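Local atomic coordinates of putative fimbrium subunit Fim1C (Bacteroides uniformis, PDB entry 4K4K), a protein that is a putative component of the tip of fimbriae, the surface filaments that mediate cell adhesion and biofilm formation. Residues M42-Y56 with F67-V79. Numbering follows the deposited sequence. Where two conformers were deposited one is given.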
loop_
_atom_site.group_PDB
_atom_site.type_symbol
_atom_site.label_atom_id
_atom_site.label_comp_id
_atom_site.label_asym_id
_atom_site.label_seq_id
_atom_site.Cartn_x
_atom_site.Cartn_y
_atom_site.Cartn_z
HETATM N N MSE A 42 -5.116 -19.179 9.112
HETATM C CA MSE A 42 -4.741 -19.785 10.390
HETATM C C MSE A 42 -3.747 -20.887 10.040
HETATM O O MSE A 42 -4.060 -21.745 9.214
HETATM C CB MSE A 42 -5.955 -20.337 11.155
HETATM C CG MSE A 42 -5.539 -21.063 12.421
HETATM SE SE MSE A 42 -7.112 -21.475 13.541
HETATM C CE MSE A 42 -7.822 -22.833 12.508
ATOM N N LEU A 43 -2.567 -20.856 10.645
ATOM C CA LEU A 43 -1.466 -21.760 10.309
ATOM C C LEU A 43 -1.092 -22.684 11.433
ATOM O O LEU A 43 -1.043 -22.270 12.591
ATOM C CB LEU A 43 -0.202 -20.973 9.909
ATOM C CG LEU A 43 -0.368 -19.906 8.811
ATOM C CD1 LEU A 43 0.927 -19.095 8.649
ATOM C CD2 LEU A 43 -0.773 -20.577 7.457
ATOM N N ASN A 44 -0.723 -23.910 11.066
ATOM C CA ASN A 44 -0.143 -24.895 11.972
ATOM C C ASN A 44 1.249 -25.097 11.398
ATOM O O ASN A 44 1.409 -25.848 10.440
ATOM C CB ASN A 44 -0.966 -26.166 12.028
ATOM C CG ASN A 44 -0.532 -27.067 13.169
ATOM O OD1 ASN A 44 0.303 -26.694 13.997
ATOM N ND2 ASN A 44 -1.132 -28.236 13.278
ATOM N N GLY A 45 2.223 -24.340 11.904
ATOM C CA GLY A 45 3.555 -24.279 11.321
ATOM C C GLY A 45 3.379 -23.635 9.950
ATOM O O GLY A 45 2.796 -22.555 9.839
ATOM N N ASP A 46 3.802 -24.319 8.879
ATOM C CA ASP A 46 3.635 -23.751 7.526
ATOM C C ASP A 46 2.323 -24.159 6.885
ATOM O O ASP A 46 1.967 -23.624 5.823
ATOM C CB ASP A 46 4.776 -24.218 6.615
ATOM C CG ASP A 46 6.117 -23.793 7.105
ATOM O OD1 ASP A 46 6.397 -22.583 7.060
ATOM O OD2 ASP A 46 6.856 -24.656 7.632
ATOM N N ALA A 47 1.630 -25.117 7.486
ATOM C CA ALA A 47 0.426 -25.655 6.866
ATOM C C ALA A 47 -0.787 -24.805 7.149
ATOM O O ALA A 47 -0.966 -24.321 8.271
ATOM C CB ALA A 47 0.181 -27.085 7.325
ATOM N N THR A 48 -1.630 -24.634 6.132
ATOM C CA THR A 48 -2.877 -23.908 6.331
ATOM C C THR A 48 -3.887 -24.841 7.006
ATOM O O THR A 48 -4.083 -25.980 6.548
ATOM C CB THR A 48 -3.400 -23.363 4.997
ATOM O OG1 THR A 48 -2.449 -22.432 4.471
ATOM C CG2 THR A 48 -4.734 -22.677 5.159
ATOM N N ASP A 49 -4.484 -24.387 8.111
ATOM C CA ASP A 49 -5.462 -25.187 8.836
ATOM C C ASP A 49 -6.817 -24.870 8.255
ATOM O O ASP A 49 -7.280 -23.723 8.398
ATOM C CB ASP A 49 -5.375 -24.911 10.343
ATOM C CG ASP A 49 -6.204 -25.851 11.221
ATOM O OD1 ASP A 49 -7.218 -26.399 10.728
ATOM O OD2 ASP A 49 -5.882 -25.977 12.408
ATOM N N GLY A 50 -7.404 -25.845 7.529
ATOM C CA GLY A 50 -8.674 -25.609 6.834
ATOM C C GLY A 50 -8.466 -24.743 5.596
ATOM O O GLY A 50 -7.363 -24.718 5.057
ATOM N N ASN A 51 -9.498 -24.020 5.129
ATOM C CA ASN A 51 -9.335 -23.185 3.934
ATOM C C ASN A 51 -8.475 -21.963 4.249
ATOM O O ASN A 51 -8.664 -21.317 5.280
ATOM C CB ASN A 51 -10.708 -22.712 3.398
ATOM C CG ASN A 51 -11.559 -23.780 2.730
ATOM O OD1 ASN A 51 -11.080 -24.828 2.281
ATOM N ND2 ASN A 51 -12.844 -23.501 2.596
ATOM N N GLY A 52 -7.574 -21.616 3.354
ATOM C CA GLY A 52 -6.805 -20.393 3.601
ATOM C C GLY A 52 -7.541 -19.196 3.042
ATOM O O GLY A 52 -8.637 -19.340 2.479
ATOM N N ASN A 53 -6.928 -17.998 3.146
ATOM C CA ASN A 53 -7.472 -16.798 2.507
ATOM C C ASN A 53 -8.959 -16.572 2.846
ATOM O O ASN A 53 -9.807 -16.366 1.953
ATOM C CB ASN A 53 -7.290 -16.904 0.963
ATOM C CG ASN A 53 -7.584 -15.606 0.257
ATOM O OD1 ASN A 53 -7.398 -14.514 0.808
ATOM N ND2 ASN A 53 -8.074 -15.692 -0.984
ATOM N N ARG A 54 -9.265 -16.628 4.156
ATOM C CA ARG A 54 -10.622 -16.438 4.664
ATOM C C ARG A 54 -10.989 -14.954 4.587
ATOM O O ARG A 54 -10.246 -14.119 5.094
ATOM C CB ARG A 54 -10.712 -16.959 6.109
ATOM C CG ARG A 54 -10.328 -18.429 6.271
ATOM C CD ARG A 54 -11.485 -19.367 5.981
ATOM N NE ARG A 54 -11.143 -20.763 6.251
ATOM C CZ ARG A 54 -11.653 -21.493 7.239
ATOM N NH1 ARG A 54 -12.543 -20.967 8.072
ATOM N NH2 ARG A 54 -11.291 -22.757 7.389
ATOM N N LYS A 55 -12.123 -14.620 3.962
ATOM C CA LYS A 55 -12.524 -13.225 3.803
ATOM C C LYS A 55 -13.102 -12.637 5.080
ATOM O O LYS A 55 -14.080 -13.152 5.604
ATOM C CB LYS A 55 -13.547 -13.094 2.661
ATOM C CG LYS A 55 -13.907 -11.646 2.335
ATOM C CD LYS A 55 -15.049 -11.566 1.313
ATOM C CE LYS A 55 -15.249 -10.166 0.814
ATOM N NZ LYS A 55 -16.298 -10.133 -0.242
ATOM N N TYR A 56 -12.495 -11.543 5.548
ATOM C CA TYR A 56 -12.946 -10.778 6.718
ATOM C C TYR A 56 -13.109 -9.334 6.297
ATOM O O TYR A 56 -12.257 -8.812 5.566
ATOM C CB TYR A 56 -11.937 -10.901 7.863
ATOM C CG TYR A 56 -12.135 -12.130 8.721
ATOM C CD1 TYR A 56 -11.902 -13.409 8.212
ATOM C CD2 TYR A 56 -12.483 -12.015 10.064
ATOM C CE1 TYR A 56 -12.109 -14.546 8.997
ATOM C CE2 TYR A 56 -12.660 -13.140 10.865
ATOM C CZ TYR A 56 -12.443 -14.401 10.337
ATOM O OH TYR A 56 -12.681 -15.500 11.129
ATOM N N PHE A 67 -12.743 -6.768 12.656
ATOM C CA PHE A 67 -13.076 -7.423 11.388
ATOM C C PHE A 67 -14.059 -8.523 11.648
ATOM O O PHE A 67 -13.998 -9.151 12.698
ATOM C CB PHE A 67 -11.834 -8.009 10.690
ATOM C CG PHE A 67 -10.769 -7.011 10.318
ATOM C CD1 PHE A 67 -10.885 -6.244 9.164
ATOM C CD2 PHE A 67 -9.598 -6.910 11.067
ATOM C CE1 PHE A 67 -9.885 -5.328 8.810
ATOM C CE2 PHE A 67 -8.579 -6.022 10.695
ATOM C CZ PHE A 67 -8.737 -5.224 9.580
ATOM N N THR A 68 -14.959 -8.767 10.691
ATOM C CA THR A 68 -15.975 -9.807 10.803
ATOM C C THR A 68 -15.870 -10.753 9.610
ATOM O O THR A 68 -15.722 -10.305 8.476
ATOM C CB THR A 68 -17.374 -9.179 10.928
ATOM O OG1 THR A 68 -17.327 -8.159 11.928
ATOM C CG2 THR A 68 -18.453 -10.202 11.273
ATOM N N ALA A 69 -15.973 -12.038 9.885
ATOM C CA ALA A 69 -15.892 -13.046 8.854
ATOM C C ALA A 69 -17.060 -12.916 7.900
ATOM O O ALA A 69 -18.193 -12.686 8.329
ATOM C CB ALA A 69 -15.893 -14.429 9.489
ATOM N N ALA A 70 -16.789 -13.053 6.598
ATOM C CA ALA A 70 -17.857 -13.152 5.602
ATOM C C ALA A 70 -18.602 -14.471 5.879
ATOM O O ALA A 70 -18.030 -15.370 6.506
ATOM C CB ALA A 70 -17.270 -13.142 4.206
ATOM N N GLU A 71 -19.862 -14.595 5.460
ATOM C CA GLU A 71 -20.601 -15.815 5.776
ATOM C C GLU A 71 -19.921 -17.067 5.234
ATOM O O GLU A 71 -19.472 -17.064 4.092
ATOM C CB GLU A 71 -22.032 -15.728 5.267
ATOM C CG GLU A 71 -22.905 -16.661 6.080
ATOM C CD GLU A 71 -24.370 -16.672 5.719
ATOM O OE1 GLU A 71 -24.800 -15.859 4.867
ATOM O OE2 GLU A 71 -25.085 -17.522 6.289
ATOM N N GLY A 72 -19.801 -18.083 6.094
ATOM C CA GLY A 72 -19.143 -19.348 5.800
ATOM C C GLY A 72 -17.620 -19.304 5.816
ATOM O O GLY A 72 -16.975 -20.305 5.475
ATOM N N GLN A 73 -17.016 -18.147 6.208
ATOM C CA GLN A 73 -15.559 -17.916 6.218
ATOM C C GLN A 73 -14.966 -17.913 7.637
ATOM O O GLN A 73 -13.756 -17.774 7.785
ATOM C CB GLN A 73 -15.241 -16.564 5.538
ATOM C CG GLN A 73 -15.661 -16.462 4.056
ATOM C CD GLN A 73 -14.816 -17.327 3.152
ATOM O OE1 GLN A 73 -13.609 -17.118 3.000
ATOM N NE2 GLN A 73 -15.423 -18.343 2.561
ATOM N N THR A 74 -15.818 -18.012 8.674
ATOM C CA THR A 74 -15.365 -17.933 10.068
ATOM C C THR A 74 -14.261 -18.965 10.376
ATOM O O THR A 74 -14.388 -20.173 10.095
ATOM C CB THR A 74 -16.548 -18.088 11.056
ATOM O OG1 THR A 74 -17.541 -17.125 10.768
ATOM C CG2 THR A 74 -16.122 -17.883 12.501
ATOM N N ILE A 75 -13.175 -18.461 10.966
ATOM C CA ILE A 75 -12.081 -19.289 11.447
ATOM C C ILE A 75 -12.375 -19.647 12.893
ATOM O O ILE A 75 -12.625 -18.740 13.711
ATOM C CB ILE A 75 -10.720 -18.572 11.317
ATOM C CG1 ILE A 75 -10.308 -18.405 9.839
ATOM C CG2 ILE A 75 -9.630 -19.362 12.113
ATOM C CD1 ILE A 75 -9.168 -17.340 9.664
ATOM N N TYR A 76 -12.333 -20.942 13.205
ATOM C CA TYR A 76 -12.525 -21.433 14.582
ATOM C C TYR A 76 -11.253 -22.012 15.107
ATOM O O TYR A 76 -10.562 -22.741 14.390
ATOM C CB TYR A 76 -13.621 -22.511 14.658
ATOM C CG TYR A 76 -14.987 -21.972 14.319
ATOM C CD1 TYR A 76 -15.772 -21.344 15.287
ATOM C CD2 TYR A 76 -15.484 -22.051 13.021
ATOM C CE1 TYR A 76 -17.028 -20.814 14.969
ATOM C CE2 TYR A 76 -16.726 -21.518 12.690
ATOM C CZ TYR A 76 -17.506 -20.922 13.671
ATOM O OH TYR A 76 -18.727 -20.402 13.315
ATOM N N PHE A 77 -10.964 -21.741 16.392
ATOM C CA PHE A 77 -9.772 -22.313 17.023
ATOM C C PHE A 77 -9.919 -23.815 17.227
ATOM O O PHE A 77 -11.054 -24.276 17.434
ATOM C CB PHE A 77 -9.515 -21.627 18.356
ATOM C CG PHE A 77 -8.790 -20.316 18.171
ATOM C CD1 PHE A 77 -7.399 -20.269 18.158
ATOM C CD2 PHE A 77 -9.498 -19.128 18.023
ATOM C CE1 PHE A 77 -6.724 -19.054 18.008
ATOM C CE2 PHE A 77 -8.827 -17.919 17.826
ATOM C CZ PHE A 77 -7.441 -17.889 17.823
ATOM N N PRO A 78 -8.795 -24.578 17.184
ATOM C CA PRO A 78 -8.880 -26.037 17.469
ATOM C C PRO A 78 -9.535 -26.293 18.834
ATOM O O PRO A 78 -9.174 -25.674 19.852
ATOM C CB PRO A 78 -7.415 -26.489 17.472
ATOM C CG PRO A 78 -6.692 -25.462 16.634
ATOM C CD PRO A 78 -7.402 -24.160 16.914
ATOM N N VAL A 79 -10.504 -27.218 18.855
ATOM C CA VAL A 79 -11.214 -27.553 20.082
ATOM C C VAL A 79 -10.256 -28.155 21.157
ATOM O O VAL A 79 -10.513 -27.969 22.345
ATOM C CB VAL A 79 -12.441 -28.472 19.831
ATOM C CG1 VAL A 79 -12.019 -29.870 19.353
ATOM C CG2 VAL A 79 -13.296 -28.564 21.084
HETATM O O HOH W 1 -12.056 -16.801 0.455
#
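The ring of Y56 lies flat against A69, whose CB sits 3.8 Å from the ring centroid in a CH-pi contact, while F67 CB closes on the ring edge. With CG beside its backbone N (chi1 -85°), the tyrosine runs along 67-79 and its OH accepts a bond from I75 N (3.0 Å). I75 wedges the tight side: CG1 and CD1 pack on the aliphatic part of R54, and CG2 lies 3.6 Å from SE of selenomethionine M42. The bend at chi3 (73°) of M42 brings CE to Y76 O, and SE stands more distantly above the F77 ring, a Met-aromatic contact. I40 of strand 37-44 also touches Y56 and I75, and F86 meets both M42 and F77. Y56 and A69 form a non-hydrogen-bonded pair of the antiparallel hairpin made by strands 47-57 and 68-69, well out from the centre of the elongated, all-beta fimbrillin-like chain. Past A69 the partner chain turns away at a type II turn, A70-Q73; one further backbone bond, A70 N to K55 O (2.9 Å), precedes side-chain contacts. Q73 OE1 uses an in-plane lone pair for K55 N (3.1 Å) and receives a water that also donates to N53 O. R54 folds back, giving NE to N51 O and, weakly, NH1 to Q73 O; NH1 also lies 2.9 Å from T74 O, both carbonyl oxygens at the guanidinium edge. On the looser side the K55 chain runs extended past A70 CB and its amine departs from 67-79, whereas D49, barely brushing P78, forms a salt bridge with R84.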